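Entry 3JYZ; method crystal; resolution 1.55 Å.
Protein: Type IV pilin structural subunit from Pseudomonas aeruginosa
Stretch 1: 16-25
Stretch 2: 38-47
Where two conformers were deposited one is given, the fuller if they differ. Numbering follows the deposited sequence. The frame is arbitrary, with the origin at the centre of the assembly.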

# COMPACT_ATOMS: atom_id res chain seq x y z
N VAL A 16 -0.61 0.71 9.57
CA VAL A 16 -1.79 1.20 10.26
C VAL A 16 -2.19 2.59 9.73
O VAL A 16 -3.37 2.90 9.57
N LEU A 17 -1.19 3.40 9.42
CA LEU A 17 -1.40 4.74 8.86
C LEU A 17 -2.08 4.71 7.48
O LEU A 17 -2.75 5.67 7.08
N ALA A 18 -1.92 3.61 6.75
CA ALA A 18 -2.56 3.45 5.44
C ALA A 18 -4.01 2.93 5.50
O ALA A 18 -4.72 2.95 4.50
N GLU A 19 -4.44 2.46 6.66
CA GLU A 19 -5.78 1.89 6.77
C GLU A 19 -6.90 2.84 6.31
O GLU A 19 -7.84 2.41 5.65
N PRO A 20 -6.82 4.13 6.67
CA PRO A 20 -7.89 5.02 6.20
C PRO A 20 -7.92 5.19 4.68
O PRO A 20 -8.97 5.51 4.11
N ALA A 21 -6.79 4.99 4.01
CA ALA A 21 -6.76 5.04 2.55
C ALA A 21 -7.48 3.83 1.97
O ALA A 21 -8.24 3.96 1.00
N LYS A 22 -7.25 2.65 2.54
CA LYS A 22 -7.98 1.46 2.12
C LYS A 22 -9.48 1.66 2.30
O LYS A 22 -10.27 1.30 1.43
N LEU A 23 -9.85 2.24 3.43
CA LEU A 23 -11.26 2.48 3.72
C LEU A 23 -11.86 3.45 2.71
O LEU A 23 -12.95 3.21 2.20
N MSE A 24 -11.15 4.54 2.43
CA MSE A 24 -11.63 5.53 1.46
C MSE A 24 -11.83 4.91 0.08
O MSE A 24 -12.80 5.20 -0.60
N ILE A 25 -10.90 4.07 -0.33
CA ILE A 25 -11.02 3.41 -1.63
C ILE A 25 -12.26 2.51 -1.64
O ILE A 25 -13.03 2.51 -2.61
N ARG A 38 -11.03 10.45 -8.30
CA ARG A 38 -11.35 11.45 -7.29
C ARG A 38 -10.76 11.08 -5.93
O ARG A 38 -10.23 11.94 -5.22
N ALA A 39 -10.85 9.80 -5.58
CA ALA A 39 -10.32 9.32 -4.30
C ALA A 39 -8.80 9.52 -4.24
O ALA A 39 -8.26 9.93 -3.22
N THR A 40 -8.12 9.23 -5.35
CA THR A 40 -6.69 9.47 -5.45
C THR A 40 -6.36 10.94 -5.18
O THR A 40 -5.46 11.25 -4.40
N THR A 41 -7.10 11.84 -5.80
CA THR A 41 -6.86 13.26 -5.59
C THR A 41 -7.12 13.67 -4.15
O THR A 41 -6.33 14.39 -3.54
N THR A 42 -8.25 13.22 -3.60
CA THR A 42 -8.62 13.56 -2.23
C THR A 42 -7.58 13.07 -1.23
O THR A 42 -7.12 13.82 -0.37
N TRP A 43 -7.20 11.80 -1.35
CA TRP A 43 -6.23 11.24 -0.43
C TRP A 43 -4.89 11.97 -0.49
O TRP A 43 -4.32 12.36 0.54
N ASN A 44 -4.37 12.13 -1.70
CA ASN A 44 -3.01 12.66 -1.88
C ASN A 44 -2.87 14.10 -1.42
O ASN A 44 -1.76 14.53 -1.09
N GLN A 45 -3.98 14.84 -1.34
CA GLN A 45 -3.92 16.25 -0.93
C GLN A 45 -3.70 16.41 0.56
O GLN A 45 -3.23 17.45 1.01
N GLN A 46 -4.03 15.36 1.29
CA GLN A 46 -3.87 15.35 2.75
C GLN A 46 -2.44 15.54 3.17
O GLN A 46 -1.59 15.29 2.41
N SER A 47 -2.24 16.00 4.41
CA SER A 47 -0.91 16.01 5.02
C SER A 47 0.12 16.68 4.12
O SER A 47 1.20 16.14 3.88

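The contact is centred on Trp43, whose side chain points toward helix 16-25. Its chi1 is t (179°) and its chi2 is -95°. This lays the indole against Ala21, which also points toward the other helix. Ala21 CB sits 3.4 Å from the centroid of the six-membered ring formed by Trp43 CD2, CE2, CE3, CZ2, CZ3 and CH2, only 5° off the ring normal. This is a CH-pi contact over the face. The closest side-chain pair is Ala21 CB to Trp43 CZ2, 3.6 Å. The backbone is close too, with Ala21 N 3.4 Å from Trp43 CZ3. The small alanine side chain lets the ring lie almost directly on the helix backbone. The CA atoms of Ala21 and Trp43 are 6.9 Å apart, whereas the helix axes approach to 10.4 Å. The helices run nearly antiparallel, at 156°.

Pro20 points sideways and flanks the same ring. Its CB lies 4.0 Å from Trp43 CZ3. Leu17 contributes through its backbone: Leu17 O is 4.2 Å from Trp43 CH2, at the ring edge. The Leu17 CB also leaves sideways, and its side chain comes no nearer than 6.8 Å, from Leu17 CG to Trp43 CZ2.

Met24, modelled as selenomethionine, is the second main element. Its rotamer is t, t, m. Its CB points toward helix 38-47; the two t torsions keep the chain extended out to SE, and the m torsion turns CE. The side chain fits as a knob into a hole made by Ala39, Thr42, Trp43 and Gln46. Met24 SE is 4.0 Å from Trp43 CB and 3.8 Å from Ala39 O. Met24 CG lies 4.4 Å from Ala39 CB. Met24 CE reaches Thr42 CG2 at 4.0 Å and stands near the edge of the Trp43 ring.

Farther out the contact becomes more polar. Thr42 has chi1 m (-60°). It offers its methyl to Met24, while its OG1 donates a hydrogen bond to Arg38 O (2.9 Å) in its own helix. Gln46, with chi1 m and chi2 t, points toward the other helix. Its OE1 is 3.8 Å from Met24 CE, a van der Waals contact. Gln46 NE2 and Trp43 NE1 are hydrogen-bonded elsewhere in the structure.

No hydrogen bond crosses between the stretches, so packing alone joins them here. Together they bury 334 Å², both sides summed. Glu19 and Lys22 point away from helix 38-47. They pair within their own helix, as a salt bridge from Lys22 NZ to Glu19 OE2 at 3.6 Å.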

# COMPACT_ATOMS: atom_id res chain seq x y z
CB VAL A 16 -1.55 1.23 11.79
CG1 VAL A 16 -2.72 1.89 12.50
CG2 VAL A 16 -1.34 -0.19 12.30
CB LEU A 17 -0.05 5.46 8.79
CG LEU A 17 0.09 6.97 8.98
CD1 LEU A 17 -0.45 7.45 10.32
CD2 LEU A 17 1.55 7.39 8.83
CB ALA A 18 -1.71 2.54 4.54
CB GLU A 19 -6.05 1.35 8.18
CG GLU A 19 -5.32 0.05 8.48
CD GLU A 19 -5.69 -1.07 7.51
OE1 GLU A 19 -6.86 -1.12 7.06
OE2 GLU A 19 -4.82 -1.92 7.21
CB PRO A 20 -7.58 6.35 6.90
CG PRO A 20 -6.80 5.96 8.11
CD PRO A 20 -5.97 4.78 7.68
CB ALA A 21 -5.31 5.11 2.04
CB LYS A 22 -7.53 0.24 2.93
CG LYS A 22 -6.09 -0.19 2.67
CD LYS A 22 -5.81 -1.47 3.44
CE LYS A 22 -4.41 -2.00 3.18
NZ LYS A 22 -4.20 -3.24 3.97
CB LEU A 23 -11.43 3.03 5.14
CG LEU A 23 -12.88 3.21 5.61
CD1 LEU A 23 -13.65 1.89 5.54
CD2 LEU A 23 -12.90 3.78 7.02
CB MSE A 24 -10.69 6.74 1.36
CG MSE A 24 -11.05 7.71 0.23
SE MSE A 24 -9.86 9.27 0.12
CE MSE A 24 -10.20 10.01 1.92
CB ILE A 25 -9.75 2.61 -1.98
CG1 ILE A 25 -8.62 3.58 -2.34
CG2 ILE A 25 -10.01 1.66 -3.14
CD1 ILE A 25 -7.25 2.97 -2.27
CB ARG A 38 -12.87 11.62 -7.17
CG ARG A 38 -13.29 12.70 -6.18
CD ARG A 38 -14.67 13.25 -6.53
NE ARG A 38 -15.71 12.24 -6.40
CZ ARG A 38 -16.25 11.59 -7.42
NH1 ARG A 38 -15.85 11.85 -8.66
NH2 ARG A 38 -17.20 10.68 -7.22
CB ALA A 39 -10.68 7.85 -4.11
CB THR A 40 -6.18 9.06 -6.85
OG1 THR A 40 -6.40 7.66 -7.03
CG2 THR A 40 -4.69 9.37 -7.01
CB THR A 41 -7.72 14.09 -6.54
OG1 THR A 41 -7.30 13.83 -7.89
CG2 THR A 41 -7.57 15.58 -6.26
CB THR A 42 -9.98 12.93 -1.88
OG1 THR A 42 -10.97 13.44 -2.79
CG2 THR A 42 -10.38 13.24 -0.45
CB TRP A 43 -5.99 9.73 -0.68
CG TRP A 43 -4.96 9.22 0.26
CD1 TRP A 43 -3.63 9.09 0.04
CD2 TRP A 43 -5.19 8.84 1.62
NE1 TRP A 43 -3.00 8.62 1.18
CE2 TRP A 43 -3.94 8.47 2.16
CE3 TRP A 43 -6.33 8.77 2.43
CZ2 TRP A 43 -3.80 8.03 3.48
CZ3 TRP A 43 -6.19 8.34 3.74
CH2 TRP A 43 -4.93 7.97 4.25
CB ASN A 44 -2.55 12.52 -3.34
CG ASN A 44 -2.22 11.08 -3.71
OD1 ASN A 44 -2.08 10.75 -4.90
ND2 ASN A 44 -2.09 10.23 -2.71
CB GLN A 45 -5.19 16.99 -1.39
CG GLN A 45 -5.30 16.94 -2.89
CD GLN A 45 -6.28 17.92 -3.49
OE1 GLN A 45 -6.01 18.51 -4.54
NE2 GLN A 45 -7.44 18.08 -2.85
CB GLN A 46 -4.41 14.02 3.32
CG GLN A 46 -5.88 13.79 3.04
CD GLN A 46 -6.37 12.44 3.45
OE1 GLN A 46 -7.53 12.19 3.41
NE2 GLN A 46 -5.48 11.58 3.83
CB SER A 47 -0.47 14.58 5.35
OG SER A 47 0.53 14.59 6.36